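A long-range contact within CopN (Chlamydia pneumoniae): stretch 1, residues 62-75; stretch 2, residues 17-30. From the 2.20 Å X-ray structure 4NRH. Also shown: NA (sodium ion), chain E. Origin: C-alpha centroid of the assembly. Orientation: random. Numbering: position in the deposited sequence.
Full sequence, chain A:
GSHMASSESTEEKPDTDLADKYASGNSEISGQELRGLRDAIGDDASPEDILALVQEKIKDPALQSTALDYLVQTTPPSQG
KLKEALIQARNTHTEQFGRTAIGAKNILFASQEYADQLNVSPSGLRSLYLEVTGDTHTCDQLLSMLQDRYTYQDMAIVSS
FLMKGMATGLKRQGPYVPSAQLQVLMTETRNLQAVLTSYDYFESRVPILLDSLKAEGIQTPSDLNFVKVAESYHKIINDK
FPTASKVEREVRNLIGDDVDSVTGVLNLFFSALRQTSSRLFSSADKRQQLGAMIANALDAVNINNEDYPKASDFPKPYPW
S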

ATOM      1  N   ALA A  62       8.540 -17.063  24.829  1.00 33.06           N
ATOM      2  CA  ALA A  62       7.677 -15.920  25.107  1.00 32.67           C
ATOM      3  C   ALA A  62       6.818 -16.178  26.338  1.00 32.96           C
ATOM      4  O   ALA A  62       6.629 -15.295  27.175  1.00 38.22           O
ATOM      5  CB  ALA A  62       6.805 -15.603  23.905  1.00 29.16           C
ATOM      6  N   LEU A  63       6.296 -17.396  26.439  1.00 27.38           N
ATOM      7  CA  LEU A  63       5.494 -17.793  27.591  1.00 36.23           C
ATOM      8  C   LEU A  63       6.380 -17.997  28.818  1.00 40.40           C
ATOM      9  O   LEU A  63       5.953 -17.757  29.946  1.00 42.79           O
ATOM     10  CB  LEU A  63       4.693 -19.062  27.289  1.00 34.78           C
ATOM     11  CG  LEU A  63       3.362 -18.896  26.545  1.00 32.51           C
ATOM     12  CD1 LEU A  63       2.444 -17.946  27.303  1.00 26.73           C
ATOM     13  CD2 LEU A  63       3.563 -18.426  25.112  1.00 29.66           C
ATOM     14  N   GLN A  64       7.610 -18.455  28.593  1.00 34.43           N
ATOM     15  CA  GLN A  64       8.596 -18.554  29.665  1.00 32.96           C
ATOM     16  C   GLN A  64       8.836 -17.179  30.275  1.00 40.10           C
ATOM     17  O   GLN A  64       8.898 -17.026  31.495  1.00 33.84           O
ATOM     18  CB  GLN A  64       9.918 -19.131  29.152  1.00 30.31           C
ATOM     19  CG  GLN A  64       9.841 -20.565  28.661  1.00 37.50           C
ATOM     20  CD  GLN A  64      11.140 -21.033  28.034  1.00 41.62           C
ATOM     21  OE1 GLN A  64      12.118 -20.288  27.978  1.00 43.74           O
ATOM     22  NE2 GLN A  64      11.155 -22.273  27.557  1.00 38.29           N
ATOM     23  N   SER A  65       8.974 -16.183  29.404  1.00 35.74           N
ATOM     24  CA  SER A  65       9.193 -14.804  29.823  1.00 36.27           C
ATOM     25  C   SER A  65       7.969 -14.260  30.550  1.00 40.48           C
ATOM     26  O   SER A  65       8.090 -13.485  31.498  1.00 42.42           O
ATOM     27  CB  SER A  65       9.528 -13.925  28.615  1.00 31.52           C
ATOM     28  OG  SER A  65       9.813 -12.597  29.013  1.00 37.70           O
ATOM     29  N   THR A  66       6.789 -14.671  30.094  1.00 34.58           N
ATOM     30  CA  THR A  66       5.538 -14.275  30.727  1.00 35.94           C
ATOM     31  C   THR A  66       5.414 -14.890  32.118  1.00 34.43           C
ATOM     32  O   THR A  66       5.036 -14.212  33.076  1.00 31.31           O
ATOM     33  CB  THR A  66       4.321 -14.692  29.876  1.00 37.62           C
ATOM     34  OG1 THR A  66       4.367 -14.023  28.609  1.00 40.05           O
ATOM     35  CG2 THR A  66       3.021 -14.339  30.586  1.00 27.70           C
ATOM     36  N   ALA A  67       5.738 -16.177  32.219  1.00 30.85           N
ATOM     37  CA  ALA A  67       5.677 -16.896  33.487  1.00 31.49           C
ATOM     38  C   ALA A  67       6.627 -16.290  34.518  1.00 31.55           C
ATOM     39  O   ALA A  67       6.296 -16.195  35.699  1.00 41.13           O
ATOM     40  CB  ALA A  67       5.998 -18.372  33.276  1.00 26.24           C
ATOM     41  N   LEU A  68       7.805 -15.879  34.060  1.00 33.38           N
ATOM     42  CA  LEU A  68       8.792 -15.248  34.929  1.00 36.71           C
ATOM     43  C   LEU A  68       8.287 -13.918  35.481  1.00 40.27           C
ATOM     44  O   LEU A  68       8.508 -13.605  36.652  1.00 36.55           O
ATOM     45  CB  LEU A  68      10.110 -15.048  34.182  1.00 36.13           C
ATOM     46  CG  LEU A  68      10.981 -16.303  34.120  1.00 37.08           C
ATOM     47  CD1 LEU A  68      12.012 -16.192  33.013  1.00 37.48           C
ATOM     48  CD2 LEU A  68      11.653 -16.560  35.463  1.00 36.14           C
ATOM     49  N   ASP A  69       7.625 -13.132  34.636  1.00 32.45           N
ATOM     50  CA  ASP A  69       6.981 -11.900  35.086  1.00 35.19           C
ATOM     51  C   ASP A  69       5.990 -12.194  36.206  1.00 32.37           C
ATOM     52  O   ASP A  69       5.916 -11.459  37.191  1.00 33.12           O
ATOM     53  CB  ASP A  69       6.272 -11.196  33.926  1.00 37.80           C
ATOM     54  CG  ASP A  69       7.235 -10.691  32.871  1.00 36.41           C
ATOM     55  OD1 ASP A  69       8.390 -10.371  33.222  1.00 36.61           O
ATOM     56  OD2 ASP A  69       6.836 -10.608  31.692  1.00 40.07           O
ATOM     57  N   TYR A  70       5.228 -13.272  36.045  1.00 28.63           N
ATOM     58  CA  TYR A  70       4.240 -13.672  37.039  1.00 32.40           C
ATOM     59  C   TYR A  70       4.895 -14.088  38.354  1.00 30.46           C
ATOM     60  O   TYR A  70       4.452 -13.683  39.428  1.00 33.59           O
ATOM     61  CB  TYR A  70       3.374 -14.819  36.511  1.00 33.83           C
ATOM     62  CG  TYR A  70       2.733 -15.632  37.614  1.00 29.71           C
ATOM     63  CD1 TYR A  70       1.664 -15.127  38.342  1.00 31.44           C
ATOM     64  CD2 TYR A  70       3.205 -16.899  37.936  1.00 31.93           C
ATOM     65  CE1 TYR A  70       1.080 -15.860  39.357  1.00 35.12           C
ATOM     66  CE2 TYR A  70       2.626 -17.641  38.949  1.00 32.86           C
ATOM     67  CZ  TYR A  70       1.563 -17.116  39.656  1.00 34.28           C
ATOM     68  OH  TYR A  70       0.980 -17.848  40.666  1.00 33.29           O
ATOM     69  N   LEU A  71       5.945 -14.899  38.257  1.00 36.44           N
ATOM     70  CA  LEU A  71       6.635 -15.414  39.437  1.00 39.90           C
ATOM     71  C   LEU A  71       7.224 -14.287  40.278  1.00 42.37           C
ATOM     72  O   LEU A  71       7.110 -14.291  41.504  1.00 42.86           O
ATOM     73  CB  LEU A  71       7.738 -16.392  39.026  1.00 36.61           C
ATOM     74  CG  LEU A  71       7.276 -17.720  38.423  1.00 30.13           C
ATOM     75  CD1 LEU A  71       8.467 -18.524  37.926  1.00 27.81           C
ATOM     76  CD2 LEU A  71       6.469 -18.516  39.436  1.00 23.39           C
ATOM     77  N   VAL A  72       7.855 -13.327  39.611  1.00 39.77           N
ATOM     78  CA  VAL A  72       8.417 -12.164  40.285  1.00 36.01           C
ATOM     79  C   VAL A  72       7.328 -11.342  40.975  1.00 38.52           C
ATOM     80  O   VAL A  72       7.503 -10.878  42.103  1.00 48.27           O
ATOM     81  CB  VAL A  72       9.190 -11.266  39.291  1.00 37.09           C
ATOM     82  CG1 VAL A  72       9.530  -9.925  39.922  1.00 32.24           C
ATOM     83  CG2 VAL A  72      10.453 -11.968  38.813  1.00 33.18           C
ATOM     84  N   GLN A  73       6.196 -11.184  40.298  1.00 33.55           N
ATOM     85  CA  GLN A  73       5.115 -10.339  40.792  1.00 31.89           C
ATOM     86  C   GLN A  73       4.326 -10.974  41.938  1.00 32.33           C
ATOM     87  O   GLN A  73       3.876 -10.277  42.845  1.00 37.44           O
ATOM     88  CB  GLN A  73       4.163  -9.980  39.646  1.00 37.65           C
ATOM     89  CG  GLN A  73       3.190  -8.857  39.977  1.00 33.79           C
ATOM     90  CD  GLN A  73       2.267  -8.520  38.822  1.00 37.45           C
ATOM     91  OE1 GLN A  73       2.428  -9.029  37.712  1.00 41.17           O
ATOM     92  NE2 GLN A  73       1.292  -7.657  39.078  1.00 43.59           N
ATOM     93  N   THR A  74       4.162 -12.293  41.899  1.00 32.44           N
ATOM     94  CA  THR A  74       3.302 -12.974  42.864  1.00 35.32           C
ATOM     95  C   THR A  74       4.010 -13.336  44.168  1.00 38.39           C
ATOM     96  O   THR A  74       3.358 -13.645  45.164  1.00 46.63           O
ATOM     97  CB  THR A  74       2.698 -14.264  42.266  1.00 40.44           C
ATOM     98  OG1 THR A  74       1.604 -14.704  43.082  1.00 51.08           O
ATOM     99  CG2 THR A  74       3.744 -15.369  42.188  1.00 28.94           C
ATOM    100  N   THR A  75       5.339 -13.294  44.166  1.00 37.29           N
ATOM    101  CA  THR A  75       6.118 -13.717  45.327  1.00 40.48           C
ATOM    102  C   THR A  75       6.044 -12.709  46.477  1.00 50.16           C
ATOM    103  O   THR A  75       6.521 -11.581  46.352  1.00 58.00           O
ATOM    104  CB  THR A  75       7.589 -13.951  44.949  1.00 35.46           C
ATOM    105  OG1 THR A  75       7.659 -14.942  43.918  1.00 34.80           O
ATOM    106  CG2 THR A  75       8.378 -14.435  46.156  1.00 32.84           C
TER
HETATM  107 NA    NA E 401      -5.683 -18.960  29.312  1.00 42.03          NA
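Stretch 2, residues 17-30: DLADKYASGNSEIS

Stretch 1 is helical from residue 62 to 74 and continues a helix that begins earlier in the chain; Thr 75 is the first residue to leave helical phi/psi. Stretch 2 opens with a short helix that starts at Leu 18 and gives way to loop, with a type I beta turn from Asn 26 to Ile 29. The two helices run nearly antiparallel, their axes crossing at 154° with a closest approach of 10.5 Å. Accordingly, the start of stretch 2 lies by the end of stretch 1, with Leu 18 CA 6.8 Å from Thr 74 CA and Ala 19 CA 7.0 Å from Tyr 70 CA, while the loop reaches back to Leu 63, whose CA is 7.5 Å from Ile 29 CA. Asp 17 caps the short helix, its OD1 accepting from Asp 20 N at 3.1 Å. Beyond it, a sodium ion gathers the carbonyls of Ala 23, Asn 26 and Ile 29, tying the helix to the turn.

Tyr 22 is the centre of the contact, a knob among Thr 66, Asp 69, Tyr 70 and Gln 73. Tyr 70 CB stands 3.7 Å from the centroid of the Tyr 22 ring, almost on its normal, and the edge of the Tyr 70 ring points toward the same ring's face. Tyr 22 OH donates a very short hydrogen bond to Gln 73 OE1 (2.4 Å), which lies at the edge of the ring, near its plane.

Near the N-terminus of stretch 2, Leu 18 CD2 packs 3.7 Å from Thr 74 CB, and Ala 19 CB lies 3.7 Å from Tyr 70 CE1. One water bridges Tyr 70 OH (2.8 Å from the water O) to Asp 17 OD2 and Ala 19 N. At the other end, Leu 63 CD1 fits against the loop, 3.5 Å from Asn 26 ND2 and 4.0 Å from Ile 29 CB.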

ATOM      1  N   ASP A  17      -7.225 -14.831  41.528  1.00 47.26           N
ATOM      2  CA  ASP A  17      -5.841 -14.684  41.963  1.00 44.84           C
ATOM      3  C   ASP A  17      -4.992 -14.177  40.799  1.00 38.96           C
ATOM      4  O   ASP A  17      -5.484 -14.053  39.678  1.00 43.63           O
ATOM      5  CB  ASP A  17      -5.295 -16.003  42.528  1.00 47.19           C
ATOM      6  CG  ASP A  17      -4.804 -16.955  41.451  1.00 57.54           C
ATOM      7  OD1 ASP A  17      -5.408 -17.001  40.359  1.00 64.86           O
ATOM      8  OD2 ASP A  17      -3.806 -17.663  41.701  1.00 54.63           O
ATOM      9  N   LEU A  18      -3.724 -13.884  41.066  1.00 33.56           N
ATOM     10  CA  LEU A  18      -2.867 -13.244  40.072  1.00 36.63           C
ATOM     11  C   LEU A  18      -2.595 -14.135  38.861  1.00 37.69           C
ATOM     12  O   LEU A  18      -2.524 -13.650  37.732  1.00 32.76           O
ATOM     13  CB  LEU A  18      -1.542 -12.815  40.708  1.00 33.13           C
ATOM     14  CG  LEU A  18      -0.586 -12.064  39.777  1.00 38.13           C
ATOM     15  CD1 LEU A  18      -1.242 -10.797  39.247  1.00 30.53           C
ATOM     16  CD2 LEU A  18       0.714 -11.733  40.490  1.00 37.38           C
ATOM     17  N   ALA A  19      -2.439 -15.433  39.101  1.00 36.31           N
ATOM     18  CA  ALA A  19      -2.170 -16.384  38.025  1.00 30.26           C
ATOM     19  C   ALA A  19      -3.292 -16.395  36.990  1.00 31.65           C
ATOM     20  O   ALA A  19      -3.038 -16.460  35.787  1.00 31.06           O
ATOM     21  CB  ALA A  19      -1.961 -17.776  38.592  1.00 35.50           C
ATOM     22  N   ASP A  20      -4.531 -16.331  37.467  1.00 29.14           N
ATOM     23  CA  ASP A  20      -5.694 -16.298  36.586  1.00 35.49           C
ATOM     24  C   ASP A  20      -5.742 -15.023  35.746  1.00 34.82           C
ATOM     25  O   ASP A  20      -6.210 -15.044  34.609  1.00 38.06           O
ATOM     26  CB  ASP A  20      -6.982 -16.440  37.399  1.00 33.77           C
ATOM     27  CG  ASP A  20      -7.114 -17.806  38.047  1.00 38.39           C
ATOM     28  OD1 ASP A  20      -6.407 -18.741  37.616  1.00 43.41           O
ATOM     29  OD2 ASP A  20      -7.920 -17.945  38.991  1.00 39.06           O
ATOM     30  N   LYS A  21      -5.264 -13.916  36.309  1.00 34.68           N
ATOM     31  CA  LYS A  21      -5.267 -12.639  35.596  1.00 43.65           C
ATOM     32  C   LYS A  21      -4.275 -12.651  34.436  1.00 39.62           C
ATOM     33  O   LYS A  21      -4.573 -12.147  33.353  1.00 36.75           O
ATOM     34  CB  LYS A  21      -4.953 -11.481  36.547  1.00 48.45           C
ATOM     35  CG  LYS A  21      -5.988 -11.276  37.642  1.00 56.49           C
ATOM     36  CD  LYS A  21      -5.560 -10.183  38.610  1.00 60.77           C
ATOM     37  CE  LYS A  21      -6.552 -10.041  39.754  1.00 67.17           C
ATOM     38  NZ  LYS A  21      -7.916  -9.705  39.260  1.00 70.33           N
ATOM     39  N   TYR A  22      -3.098 -13.220  34.673  1.00 37.19           N
ATOM     40  CA  TYR A  22      -2.103 -13.405  33.621  1.00 33.21           C
ATOM     41  C   TYR A  22      -2.642 -14.271  32.485  1.00 35.82           C
ATOM     42  O   TYR A  22      -2.409 -13.993  31.310  1.00 34.70           O
ATOM     43  CB  TYR A  22      -0.830 -14.038  34.189  1.00 31.27           C
ATOM     44  CG  TYR A  22       0.228 -13.049  34.627  1.00 32.89           C
ATOM     45  CD1 TYR A  22       0.185 -12.463  35.885  1.00 32.58           C
ATOM     46  CD2 TYR A  22       1.280 -12.714  33.784  1.00 36.14           C
ATOM     47  CE1 TYR A  22       1.156 -11.562  36.288  1.00 37.31           C
ATOM     48  CE2 TYR A  22       2.254 -11.815  34.176  1.00 37.01           C
ATOM     49  CZ  TYR A  22       2.188 -11.242  35.429  1.00 38.98           C
ATOM     50  OH  TYR A  22       3.157 -10.347  35.822  1.00 34.62           O
ATOM     51  N   ALA A  23      -3.362 -15.326  32.852  1.00 32.10           N
ATOM     52  CA  ALA A  23      -3.798 -16.341  31.897  1.00 30.12           C
ATOM     53  C   ALA A  23      -5.150 -16.034  31.252  1.00 35.48           C
ATOM     54  O   ALA A  23      -5.525 -16.675  30.270  1.00 35.91           O
ATOM     55  CB  ALA A  23      -3.846 -17.697  32.577  1.00 24.96           C
ATOM     56  N   SER A  24      -5.877 -15.071  31.811  1.00 34.88           N
ATOM     57  CA  SER A  24      -7.257 -14.798  31.405  1.00 39.35           C
ATOM     58  C   SER A  24      -7.424 -14.556  29.903  1.00 41.85           C
ATOM     59  O   SER A  24      -8.300 -15.143  29.269  1.00 47.12           O
ATOM     60  CB  SER A  24      -7.800 -13.591  32.171  1.00 35.51           C
ATOM     61  OG  SER A  24      -9.151 -13.338  31.821  1.00 48.91           O
ATOM     62  N   GLY A  25      -6.587 -13.692  29.338  1.00 38.70           N
ATOM     63  CA  GLY A  25      -6.661 -13.385  27.921  1.00 46.85           C
ATOM     64  C   GLY A  25      -5.578 -14.062  27.105  1.00 46.68           C
ATOM     65  O   GLY A  25      -5.378 -13.737  25.934  1.00 38.79           O
ATOM     66  N   ASN A  26      -4.877 -15.006  27.723  1.00 41.83           N
ATOM     67  CA  ASN A  26      -3.764 -15.685  27.073  1.00 37.50           C
ATOM     68  C   ASN A  26      -4.120 -17.145  26.797  1.00 38.09           C
ATOM     69  O   ASN A  26      -4.211 -17.953  27.720  1.00 39.01           O
ATOM     70  CB  ASN A  26      -2.508 -15.590  27.945  1.00 38.02           C
ATOM     71  CG  ASN A  26      -1.248 -16.051  27.229  1.00 40.86           C
ATOM     72  OD1 ASN A  26      -1.291 -16.886  26.327  1.00 38.04           O
ATOM     73  ND2 ASN A  26      -0.110 -15.512  27.649  1.00 37.04           N
ATOM     74  N   SER A  27      -4.317 -17.478  25.525  1.00 25.88           N
ATOM     75  CA  SER A  27      -4.797 -18.805  25.147  1.00 31.98           C
ATOM     76  C   SER A  27      -3.705 -19.875  25.138  1.00 37.47           C
ATOM     77  O   SER A  27      -3.984 -21.044  24.873  1.00 41.84           O
ATOM     78  CB  SER A  27      -5.459 -18.746  23.769  1.00 32.97           C
ATOM     79  OG  SER A  27      -4.521 -18.381  22.770  1.00 46.56           O
ATOM     80  N   GLU A  28      -2.467 -19.485  25.425  1.00 33.63           N
ATOM     81  CA  GLU A  28      -1.366 -20.445  25.423  1.00 38.75           C
ATOM     82  C   GLU A  28      -0.905 -20.836  26.825  1.00 43.52           C
ATOM     83  O   GLU A  28       0.050 -21.599  26.977  1.00 36.13           O
ATOM     84  CB  GLU A  28      -0.179 -19.897  24.626  1.00 34.34           C
ATOM     85  CG  GLU A  28      -0.411 -19.848  23.125  1.00 37.58           C
ATOM     86  CD  GLU A  28       0.769 -19.265  22.374  1.00 43.74           C
ATOM     87  OE1 GLU A  28       1.682 -20.038  22.012  1.00 38.32           O
ATOM     88  OE2 GLU A  28       0.786 -18.037  22.146  1.00 41.64           O
ATOM     89  N   ILE A  29      -1.579 -20.320  27.847  1.00 36.75           N
ATOM     90  CA  ILE A  29      -1.256 -20.699  29.218  1.00 44.16           C
ATOM     91  C   ILE A  29      -2.461 -20.537  30.143  1.00 41.05           C
ATOM     92  O   ILE A  29      -3.345 -19.714  29.898  1.00 37.95           O
ATOM     93  CB  ILE A  29      -0.059 -19.880  29.761  1.00 42.30           C
ATOM     94  CG1 ILE A  29       0.648 -20.639  30.887  1.00 43.13           C
ATOM     95  CG2 ILE A  29      -0.503 -18.499  30.220  1.00 32.06           C
ATOM     96  CD1 ILE A  29       2.065 -20.180  31.135  1.00 43.73           C
ATOM     97  N   SER A  30      -2.501 -21.352  31.193  1.00 32.95           N
ATOM     98  CA  SER A  30      -3.590 -21.313  32.161  1.00 31.89           C
ATOM     99  C   SER A  30      -3.068 -20.952  33.547  1.00 34.69           C
ATOM    100  O   SER A  30      -1.875 -21.076  33.819  1.00 38.15           O
ATOM    101  CB  SER A  30      -4.318 -22.658  32.204  1.00 38.81           C
ATOM    102  OG  SER A  30      -3.480 -23.673  32.734  1.00 36.54           O
TER
HETATM  103  O   HOH W   1      -1.256 -16.668  41.748  1.00 37.47           O
HETATM  104  O   HOH W   2      -7.503 -17.679  27.887  1.00 35.82           O
HETATM  105  O   HOH W   3      -6.711 -19.575  31.240  1.00 46.03           O
HETATM  106  O   HOH W   4      -5.677 -21.523  28.092  1.00 52.48           O